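Side-chain contacts in rubber oxygenase (PDB 5O1L), which cleaves poly(cis-1,4-isoprene) in natural and synthetic rubber by adding oxygen to its double bonds, using one non-covalently bound b-type heme per subunit: residues A120-T125 / V247-A252; H232-F237 / H259-S264; V359-R362 / P367-A370. All coordinates share one frame; numbering follows the deposited sequence. Where two conformers were deposited one is given.

Interaction 1 of 3, residues A120-T125 / V247-A252; sequences AQFSKT and VRVNTA
Phe122 and Val249 are the closest pair of the two backbones, their CA atoms 8.7 Å apart, between the last turns of helix 113-125 and the extended residues that lead into helix 251-267. The aromatic side chain bridges most of that gap. With its CG anti to the backbone N (chi1 168°), Phe122 reaches out from the helix and brings its far end to the isopropyl group, which it crosses at about a right angle. Both methyls share the contact: Phe122 CZ lies 3.9 Å from Val249 CG1 and equally 3.9 Å from Val249 CG2. CG1 comes at the ring obliquely; the contact is carbon on carbon, with no hydrogen bond between the segments. Arg248 O sits near the ring plane at its edge, but at 4.4 Å from Phe122 CE1 it is a loose neighbour. On the helix side, Thr125 OG1 folds back to Gln121 O at 2.9 Å, from 41° above the carbonyl plane; Thr125 N also donates to that oxygen, which therefore holds two donors at the helix end. Phe122 further touches Met242 and Asp253, one on each of the helices joined by the Val249 loop. Asn250 is the N-cap of the second, its OD1 accepting from Asp253 N. The arrangement is a helix-loop-helix connection with a side-chain N-cap, its loop packed on a third helix, within this family's all-helical fold.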
loop_
_atom_site.group_PDB
_atom_site.type_symbol
_atom_site.label_atom_id
_atom_site.label_comp_id
_atom_site.label_asym_id
_atom_site.label_seq_id
_atom_site.Cartn_x
_atom_site.Cartn_y
_atom_site.Cartn_z
ATOM N N ALA A 120 5.704 -9.725 10.950
ATOM C CA ALA A 120 6.940 -9.055 10.500
ATOM C C ALA A 120 8.000 -10.100 10.140
ATOM O O ALA A 120 8.659 -9.974 9.104
ATOM C CB ALA A 120 7.458 -8.165 11.620
ATOM N N GLN A 121 8.117 -11.132 10.970
ATOM C CA GLN A 121 9.063 -12.215 10.649
ATOM C C GLN A 121 8.709 -12.936 9.361
ATOM O O GLN A 121 9.576 -13.228 8.528
ATOM C CB GLN A 121 9.204 -13.192 11.780
ATOM C CG GLN A 121 9.916 -12.631 12.976
ATOM C CD GLN A 121 11.429 -12.349 12.765
ATOM O OE1 GLN A 121 12.107 -12.862 11.851
ATOM N NE2 GLN A 121 11.946 -11.509 13.609
ATOM N N PHE A 122 7.425 -13.176 9.138
ATOM C CA PHE A 122 6.993 -13.823 7.916
ATOM C C PHE A 122 7.345 -12.996 6.702
ATOM O O PHE A 122 7.829 -13.504 5.682
ATOM C CB PHE A 122 5.434 -14.003 7.997
ATOM C CG PHE A 122 4.767 -14.403 6.737
ATOM C CD1 PHE A 122 4.936 -15.675 6.181
ATOM C CD2 PHE A 122 4.047 -13.455 6.020
ATOM C CE1 PHE A 122 4.274 -15.992 5.033
ATOM C CE2 PHE A 122 3.436 -13.792 4.812
ATOM C CZ PHE A 122 3.542 -15.093 4.334
ATOM N N SER A 123 7.089 -11.699 6.765
ATOM C CA SER A 123 7.366 -10.771 5.679
ATOM C C SER A 123 8.840 -10.779 5.315
ATOM O O SER A 123 9.195 -10.715 4.147
ATOM C CB SER A 123 6.850 -9.386 6.054
ATOM O OG SER A 123 5.420 -9.335 6.021
ATOM N N LYS A 124 9.688 -10.842 6.305
ATOM C CA LYS A 124 11.133 -10.955 6.074
ATOM C C LYS A 124 11.496 -12.274 5.464
ATOM O O LYS A 124 12.186 -12.320 4.453
ATOM C CB LYS A 124 11.845 -10.741 7.402
ATOM C CG LYS A 124 13.374 -10.906 7.341
ATOM C CD LYS A 124 14.095 -9.653 6.825
ATOM C CE LYS A 124 15.561 -9.780 7.282
ATOM N NZ LYS A 124 16.528 -8.982 6.500
ATOM N N THR A 125 10.990 -13.390 5.996
ATOM C CA THR A 125 11.292 -14.719 5.448
ATOM C C THR A 125 10.929 -14.830 4.011
ATOM O O THR A 125 11.612 -15.427 3.211
ATOM C CB THR A 125 10.546 -15.767 6.265
ATOM O OG1 THR A 125 10.986 -15.652 7.644
ATOM C CG2 THR A 125 10.789 -17.158 5.803
ATOM N N VAL A 247 4.248 -20.386 -2.435
ATOM C CA VAL A 247 4.966 -20.018 -1.256
ATOM C C VAL A 247 4.341 -20.748 -0.047
ATOM O O VAL A 247 3.072 -20.834 0.016
ATOM C CB VAL A 247 4.928 -18.464 -1.064
ATOM C CG1 VAL A 247 5.572 -18.061 0.254
ATOM C CG2 VAL A 247 5.512 -17.772 -2.266
ATOM N N ARG A 248 5.176 -21.207 0.887
ATOM C CA ARG A 248 4.642 -21.907 2.063
ATOM C C ARG A 248 4.118 -20.897 3.065
ATOM O O ARG A 248 4.851 -20.141 3.681
ATOM C CB ARG A 248 5.653 -22.867 2.652
ATOM C CG ARG A 248 6.061 -23.986 1.670
ATOM C CD ARG A 248 4.970 -24.690 0.775
ATOM N NE ARG A 248 4.338 -25.756 1.563
ATOM C CZ ARG A 248 3.197 -26.385 1.266
ATOM N NH1 ARG A 248 2.695 -27.293 2.125
ATOM N NH2 ARG A 248 2.533 -26.122 0.144
ATOM N N VAL A 249 2.792 -20.773 3.085
ATOM C CA VAL A 249 2.081 -19.878 3.979
ATOM C C VAL A 249 1.200 -20.735 4.889
ATOM O O VAL A 249 0.075 -21.055 4.454
ATOM C CB VAL A 249 1.288 -18.827 3.236
ATOM C CG1 VAL A 249 0.742 -17.811 4.272
ATOM C CG2 VAL A 249 2.130 -18.091 2.213
ATOM N N ASN A 250 1.706 -21.003 6.084
ATOM C CA ASN A 250 0.907 -21.755 7.004
ATOM C C ASN A 250 -0.173 -20.852 7.599
ATOM O O ASN A 250 -0.148 -19.607 7.452
ATOM C CB ASN A 250 1.739 -22.459 8.003
ATOM C CG ASN A 250 2.536 -21.533 8.928
ATOM O OD1 ASN A 250 2.088 -20.448 9.291
ATOM N ND2 ASN A 250 3.710 -21.983 9.396
ATOM N N THR A 251 -1.159 -21.453 8.227
ATOM C CA THR A 251 -2.306 -20.703 8.690
ATOM C C THR A 251 -1.910 -19.619 9.682
ATOM O O THR A 251 -2.448 -18.486 9.647
ATOM C CB THR A 251 -3.302 -21.629 9.358
ATOM O OG1 THR A 251 -2.657 -22.459 10.373
ATOM C CG2 THR A 251 -3.950 -22.453 8.234
ATOM N N ALA A 252 -1.003 -19.934 10.601
ATOM C CA ALA A 252 -0.642 -18.989 11.620
ATOM C C ALA A 252 0.058 -17.743 10.991
ATOM O O ALA A 252 -0.227 -16.602 11.385
ATOM C CB ALA A 252 0.286 -19.597 12.639
#

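Interaction 2 of 3, residues H232-F237 / H259-S264; sequences HSLATF and HVWQVS
Leu234 and Ala235, consecutive in a helix, are the two residues that meet Trp261, and both lie within a wider pi-type turn that begins at His232, marked by the bond from Phe237 N to His232 O. His232 ND1 pairs with Thr236 OG1 at 2.8 Å. Leu234 puts its CB 3.6 Å from Trp261 CH2, at the six-membered end of the indole, crossing it at about a right angle; its CD1 reaches the same end. Ala235 comes over the ring itself: its CB is 3.5 Å from Trp261 CG and 24° off the normal of the five-membered ring, a CH-pi contact over one face. With CG anti to the carbonyl carbon (chi1 -75°) and the ring turned by chi2 88°, the indole presents this face to the methyl. Trp261 NE1, though buried, is satisfied by Tyr134 OH, a bond that would limit how far the ring can turn. The Leu234 side chain lies about 4 Å from both the heme and a bound imidazole, so this helix pair borders the heme pocket. Helices 224-244 and 251-267 thus pack deep in the chain, with helix 127-142 against Leu234 and helix 279-289 against His232 and Thr236.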
loop_
_atom_site.group_PDB
_atom_site.type_symbol
_atom_site.label_atom_id
_atom_site.label_comp_id
_atom_site.label_asym_id
_atom_site.label_seq_id
_atom_site.Cartn_x
_atom_site.Cartn_y
_atom_site.Cartn_z
ATOM N N HIS A 232 -6.842 -3.543 -0.369
ATOM C CA HIS A 232 -7.039 -4.815 -1.059
ATOM C C HIS A 232 -6.019 -5.034 -2.161
ATOM O O HIS A 232 -5.652 -6.175 -2.418
ATOM C CB HIS A 232 -8.438 -4.903 -1.581
ATOM C CG HIS A 232 -9.405 -5.225 -0.495
ATOM N ND1 HIS A 232 -9.358 -6.346 0.275
ATOM C CD2 HIS A 232 -10.462 -4.502 -0.024
ATOM C CE1 HIS A 232 -10.348 -6.308 1.157
ATOM N NE2 HIS A 232 -11.043 -5.209 0.971
ATOM N N SER A 233 -5.526 -3.954 -2.754
ATOM C CA SER A 233 -4.470 -4.024 -3.798
ATOM C C SER A 233 -3.126 -4.374 -3.200
ATOM O O SER A 233 -2.254 -4.786 -3.965
ATOM C CB SER A 233 -4.384 -2.733 -4.578
ATOM O OG SER A 233 -3.641 -1.743 -3.935
ATOM N N LEU A 234 -3.013 -4.308 -1.897
ATOM C CA LEU A 234 -1.826 -4.617 -1.127
ATOM C C LEU A 234 -2.007 -5.901 -0.402
ATOM O O LEU A 234 -1.687 -6.948 -0.969
ATOM C CB LEU A 234 -1.529 -3.446 -0.144
ATOM C CG LEU A 234 -1.056 -2.198 -0.874
ATOM C CD1 LEU A 234 -1.235 -0.943 -0.019
ATOM C CD2 LEU A 234 0.410 -2.363 -1.242
ATOM N N ALA A 235 -2.567 -5.930 0.781
ATOM C CA ALA A 235 -2.692 -7.148 1.607
ATOM C C ALA A 235 -3.355 -8.333 0.889
ATOM O O ALA A 235 -2.809 -9.409 0.813
ATOM C CB ALA A 235 -3.446 -6.837 2.851
ATOM N N THR A 236 -4.575 -8.102 0.409
ATOM C CA THR A 236 -5.324 -9.251 -0.091
ATOM C C THR A 236 -4.664 -9.778 -1.363
ATOM O O THR A 236 -4.641 -11.008 -1.589
ATOM C CB THR A 236 -6.767 -8.796 -0.431
ATOM O OG1 THR A 236 -7.211 -8.100 0.772
ATOM C CG2 THR A 236 -7.654 -9.937 -0.612
ATOM N N PHE A 237 -4.207 -8.877 -2.222
ATOM C CA PHE A 237 -3.512 -9.283 -3.444
ATOM C C PHE A 237 -2.238 -10.045 -3.167
ATOM O O PHE A 237 -2.004 -11.129 -3.735
ATOM C CB PHE A 237 -3.154 -7.993 -4.253
ATOM C CG PHE A 237 -2.204 -8.238 -5.408
ATOM C CD1 PHE A 237 -2.629 -8.837 -6.500
ATOM C CD2 PHE A 237 -0.905 -7.805 -5.299
ATOM C CE1 PHE A 237 -1.715 -9.016 -7.626
ATOM C CE2 PHE A 237 0.003 -7.993 -6.334
ATOM C CZ PHE A 237 -0.439 -8.583 -7.475
ATOM N N HIS A 259 -3.198 -9.644 10.397
ATOM C CA HIS A 259 -3.199 -8.803 11.612
ATOM C C HIS A 259 -2.354 -7.578 11.441
ATOM O O HIS A 259 -2.762 -6.473 11.823
ATOM C CB HIS A 259 -2.824 -9.620 12.825
ATOM C CG HIS A 259 -3.082 -8.932 14.120
ATOM N ND1 HIS A 259 -4.370 -8.623 14.517
ATOM C CD2 HIS A 259 -2.272 -8.454 15.076
ATOM C CE1 HIS A 259 -4.299 -7.972 15.695
ATOM N NE2 HIS A 259 -3.068 -7.902 16.067
ATOM N N VAL A 260 -1.158 -7.735 10.891
ATOM C CA VAL A 260 -0.337 -6.535 10.588
ATOM C C VAL A 260 -1.107 -5.556 9.749
ATOM O O VAL A 260 -1.080 -4.332 10.023
ATOM C CB VAL A 260 0.976 -6.946 9.920
ATOM C CG1 VAL A 260 1.736 -5.745 9.389
ATOM C CG2 VAL A 260 1.863 -7.768 10.789
ATOM N N TRP A 261 -1.754 -5.990 8.698
ATOM C CA TRP A 261 -2.527 -5.136 7.811
ATOM C C TRP A 261 -3.760 -4.578 8.452
ATOM O O TRP A 261 -4.157 -3.445 8.184
ATOM C CB TRP A 261 -2.754 -5.803 6.445
ATOM C CG TRP A 261 -1.536 -5.780 5.631
ATOM C CD1 TRP A 261 -0.508 -6.658 5.563
ATOM C CD2 TRP A 261 -1.160 -4.647 4.799
ATOM N NE1 TRP A 261 0.484 -6.143 4.728
ATOM C CE2 TRP A 261 0.073 -4.958 4.223
ATOM C CE3 TRP A 261 -1.772 -3.474 4.494
ATOM C CZ2 TRP A 261 0.724 -4.078 3.341
ATOM C CZ3 TRP A 261 -1.182 -2.625 3.596
ATOM C CH2 TRP A 261 0.089 -2.922 3.069
ATOM N N GLN A 262 -4.396 -5.290 9.368
ATOM C CA GLN A 262 -5.554 -4.770 10.082
ATOM C C GLN A 262 -5.120 -3.624 11.018
ATOM O O GLN A 262 -5.744 -2.569 11.007
ATOM C CB GLN A 262 -6.233 -5.884 10.895
ATOM C CG GLN A 262 -6.955 -6.989 10.123
ATOM C CD GLN A 262 -7.289 -8.157 10.990
ATOM O OE1 GLN A 262 -6.555 -8.543 11.907
ATOM N NE2 GLN A 262 -8.459 -8.726 10.675
ATOM N N VAL A 263 -4.076 -3.857 11.818
ATOM C CA VAL A 263 -3.630 -2.846 12.722
ATOM C C VAL A 263 -3.167 -1.648 11.910
ATOM O O VAL A 263 -3.468 -0.512 12.254
ATOM C CB VAL A 263 -2.520 -3.382 13.595
ATOM C CG1 VAL A 263 -1.775 -2.251 14.342
ATOM C CG2 VAL A 263 -3.032 -4.453 14.564
ATOM N N SER A 264 -2.489 -1.902 10.786
ATOM C CA SER A 264 -1.989 -0.756 10.002
ATOM C C SER A 264 -3.121 0.055 9.428
ATOM O O SER A 264 -3.045 1.287 9.406
ATOM C CB SER A 264 -1.076 -1.243 8.920
ATOM O OG SER A 264 0.086 -1.892 9.446
#

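Interaction 3 of 3, residues V359-R362 / P367-A370; sequences VAFR and PLPA
A salt bridge from Arg362 NH2 to Glu379 OE1 of helix 373-393 flanks this contact, in which Phe361, at the end of helix 345-362, lies against Leu368 and Pro369. The ring rim of Phe361 packs beside the charged group, CE2 lying 3.7 Å above one face of the Arg362 guanidinium. Toward the loop no hydrogen bond forms; the ring packs on aliphatic groups and on the backbone around Leu368. Leu368 CD1 sits over one face of the ring, 23° off its normal, and comes within 3.7 Å of Phe361 CZ, a CH-pi contact offset toward the rim. Its CG is anti to the backbone N (chi1 179°), which carries the branch out along the ring from the backbone, where Leu368 CA is 3.6 Å from Phe361 CD1. At the base of the ring Pro369 CD packs at 3.8 Å on Phe361 CB, the two side chains crossing at about a right angle. Replacing Phe361 by an alanine would probably leave the Leu368 methyl without its ring face and the branch less restrained, with Trp376 still beside it. Trp376 also touches Phe361 and Arg362. The whole is a surface helix-to-helix connection, in which the proline-rich loop between helices 345-362 and 373-393 folds back on the last turn of the first.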
loop_
_atom_site.group_PDB
_atom_site.type_symbol
_atom_site.label_atom_id
_atom_site.label_comp_id
_atom_site.label_asym_id
_atom_site.label_seq_id
_atom_site.Cartn_x
_atom_site.Cartn_y
_atom_site.Cartn_z
ATOM N N VAL A 359 10.192 -21.277 -6.779
ATOM C CA VAL A 359 9.606 -21.082 -5.469
ATOM C C VAL A 359 9.713 -22.367 -4.645
ATOM O O VAL A 359 10.114 -22.349 -3.472
ATOM C CB VAL A 359 8.143 -20.599 -5.607
ATOM C CG1 VAL A 359 7.493 -20.568 -4.235
ATOM C CG2 VAL A 359 8.163 -19.188 -6.272
ATOM N N ALA A 360 9.317 -23.509 -5.237
ATOM C CA ALA A 360 9.430 -24.753 -4.507
ATOM C C ALA A 360 10.829 -25.075 -4.064
ATOM O O ALA A 360 11.062 -25.602 -3.004
ATOM C CB ALA A 360 8.863 -25.881 -5.327
ATOM N N PHE A 361 11.803 -24.769 -4.916
ATOM C CA PHE A 361 13.211 -24.968 -4.531
ATOM C C PHE A 361 13.567 -24.075 -3.330
ATOM O O PHE A 361 14.199 -24.510 -2.372
ATOM C CB PHE A 361 14.119 -24.630 -5.722
ATOM C CG PHE A 361 15.565 -24.644 -5.390
ATOM C CD1 PHE A 361 16.148 -25.825 -5.030
ATOM C CD2 PHE A 361 16.308 -23.482 -5.471
ATOM C CE1 PHE A 361 17.489 -25.865 -4.684
ATOM C CE2 PHE A 361 17.677 -23.520 -5.202
ATOM C CZ PHE A 361 18.226 -24.671 -4.762
ATOM N N ARG A 362 13.195 -22.794 -3.401
ATOM C CA ARG A 362 13.534 -21.879 -2.284
ATOM C C ARG A 362 12.829 -22.222 -0.977
ATOM O O ARG A 362 13.357 -21.959 0.078
ATOM C CB ARG A 362 13.251 -20.456 -2.678
ATOM C CG ARG A 362 14.116 -19.938 -3.833
ATOM C CD ARG A 362 15.533 -20.025 -3.501
ATOM N NE ARG A 362 16.315 -19.433 -4.617
ATOM C CZ ARG A 362 17.637 -19.556 -4.673
ATOM N NH1 ARG A 362 18.281 -20.165 -3.719
ATOM N NH2 ARG A 362 18.250 -18.979 -5.666
ATOM N N PRO A 367 14.572 -30.729 -5.182
ATOM C CA PRO A 367 15.934 -30.462 -5.531
ATOM C C PRO A 367 16.031 -29.336 -6.571
ATOM O O PRO A 367 15.073 -28.981 -7.228
ATOM C CB PRO A 367 16.392 -31.754 -6.204
ATOM C CG PRO A 367 15.307 -32.717 -6.172
ATOM C CD PRO A 367 14.119 -32.071 -5.546
ATOM N N LEU A 368 17.214 -28.782 -6.728
ATOM C CA LEU A 368 17.483 -27.769 -7.690
ATOM C C LEU A 368 16.934 -28.105 -9.097
ATOM O O LEU A 368 17.341 -29.134 -9.680
ATOM C CB LEU A 368 19.001 -27.615 -7.788
ATOM C CG LEU A 368 19.442 -26.578 -8.794
ATOM C CD1 LEU A 368 19.232 -25.243 -8.264
ATOM C CD2 LEU A 368 20.888 -26.838 -9.215
ATOM N N PRO A 369 16.017 -27.303 -9.644
ATOM C CA PRO A 369 15.332 -27.642 -10.842
ATOM C C PRO A 369 16.083 -27.164 -12.054
ATOM O O PRO A 369 16.752 -26.141 -12.027
ATOM C CB PRO A 369 13.978 -26.903 -10.699
ATOM C CG PRO A 369 14.306 -25.694 -9.915
ATOM C CD PRO A 369 15.383 -26.133 -8.951
ATOM N N ALA A 370 15.944 -27.904 -13.139
ATOM C CA ALA A 370 16.530 -27.539 -14.424
ATOM C C ALA A 370 15.567 -26.588 -15.090
ATOM O O ALA A 370 14.499 -26.976 -15.510
ATOM C CB ALA A 370 16.641 -28.806 -15.311
#

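Overall arrangement
Interaction 2 belongs to the core, interaction 1 is partly buried, and interaction 3 lies on the surface, its centre about 30 Å from that of the chain. Interactions 1 and 2 share helix 251-267, interaction 1 just before its capped start, interaction 2 along its body; their centres are about 14 Å apart. Interactions 1 and 3 touch directly, Val247 N packing on Val359 CG1 at 3.7 Å. No hydrogen bond crosses any of the three. Each instead sets an aromatic ring against aliphatic groups: methyls at a ring end in interaction 1, a methyl over a ring face in interactions 2 and 3. Buried interaction 2 adds a second, oblique aliphatic group and gives its indole N-H a partner, whereas surface interaction 3 has charged groups at its edge.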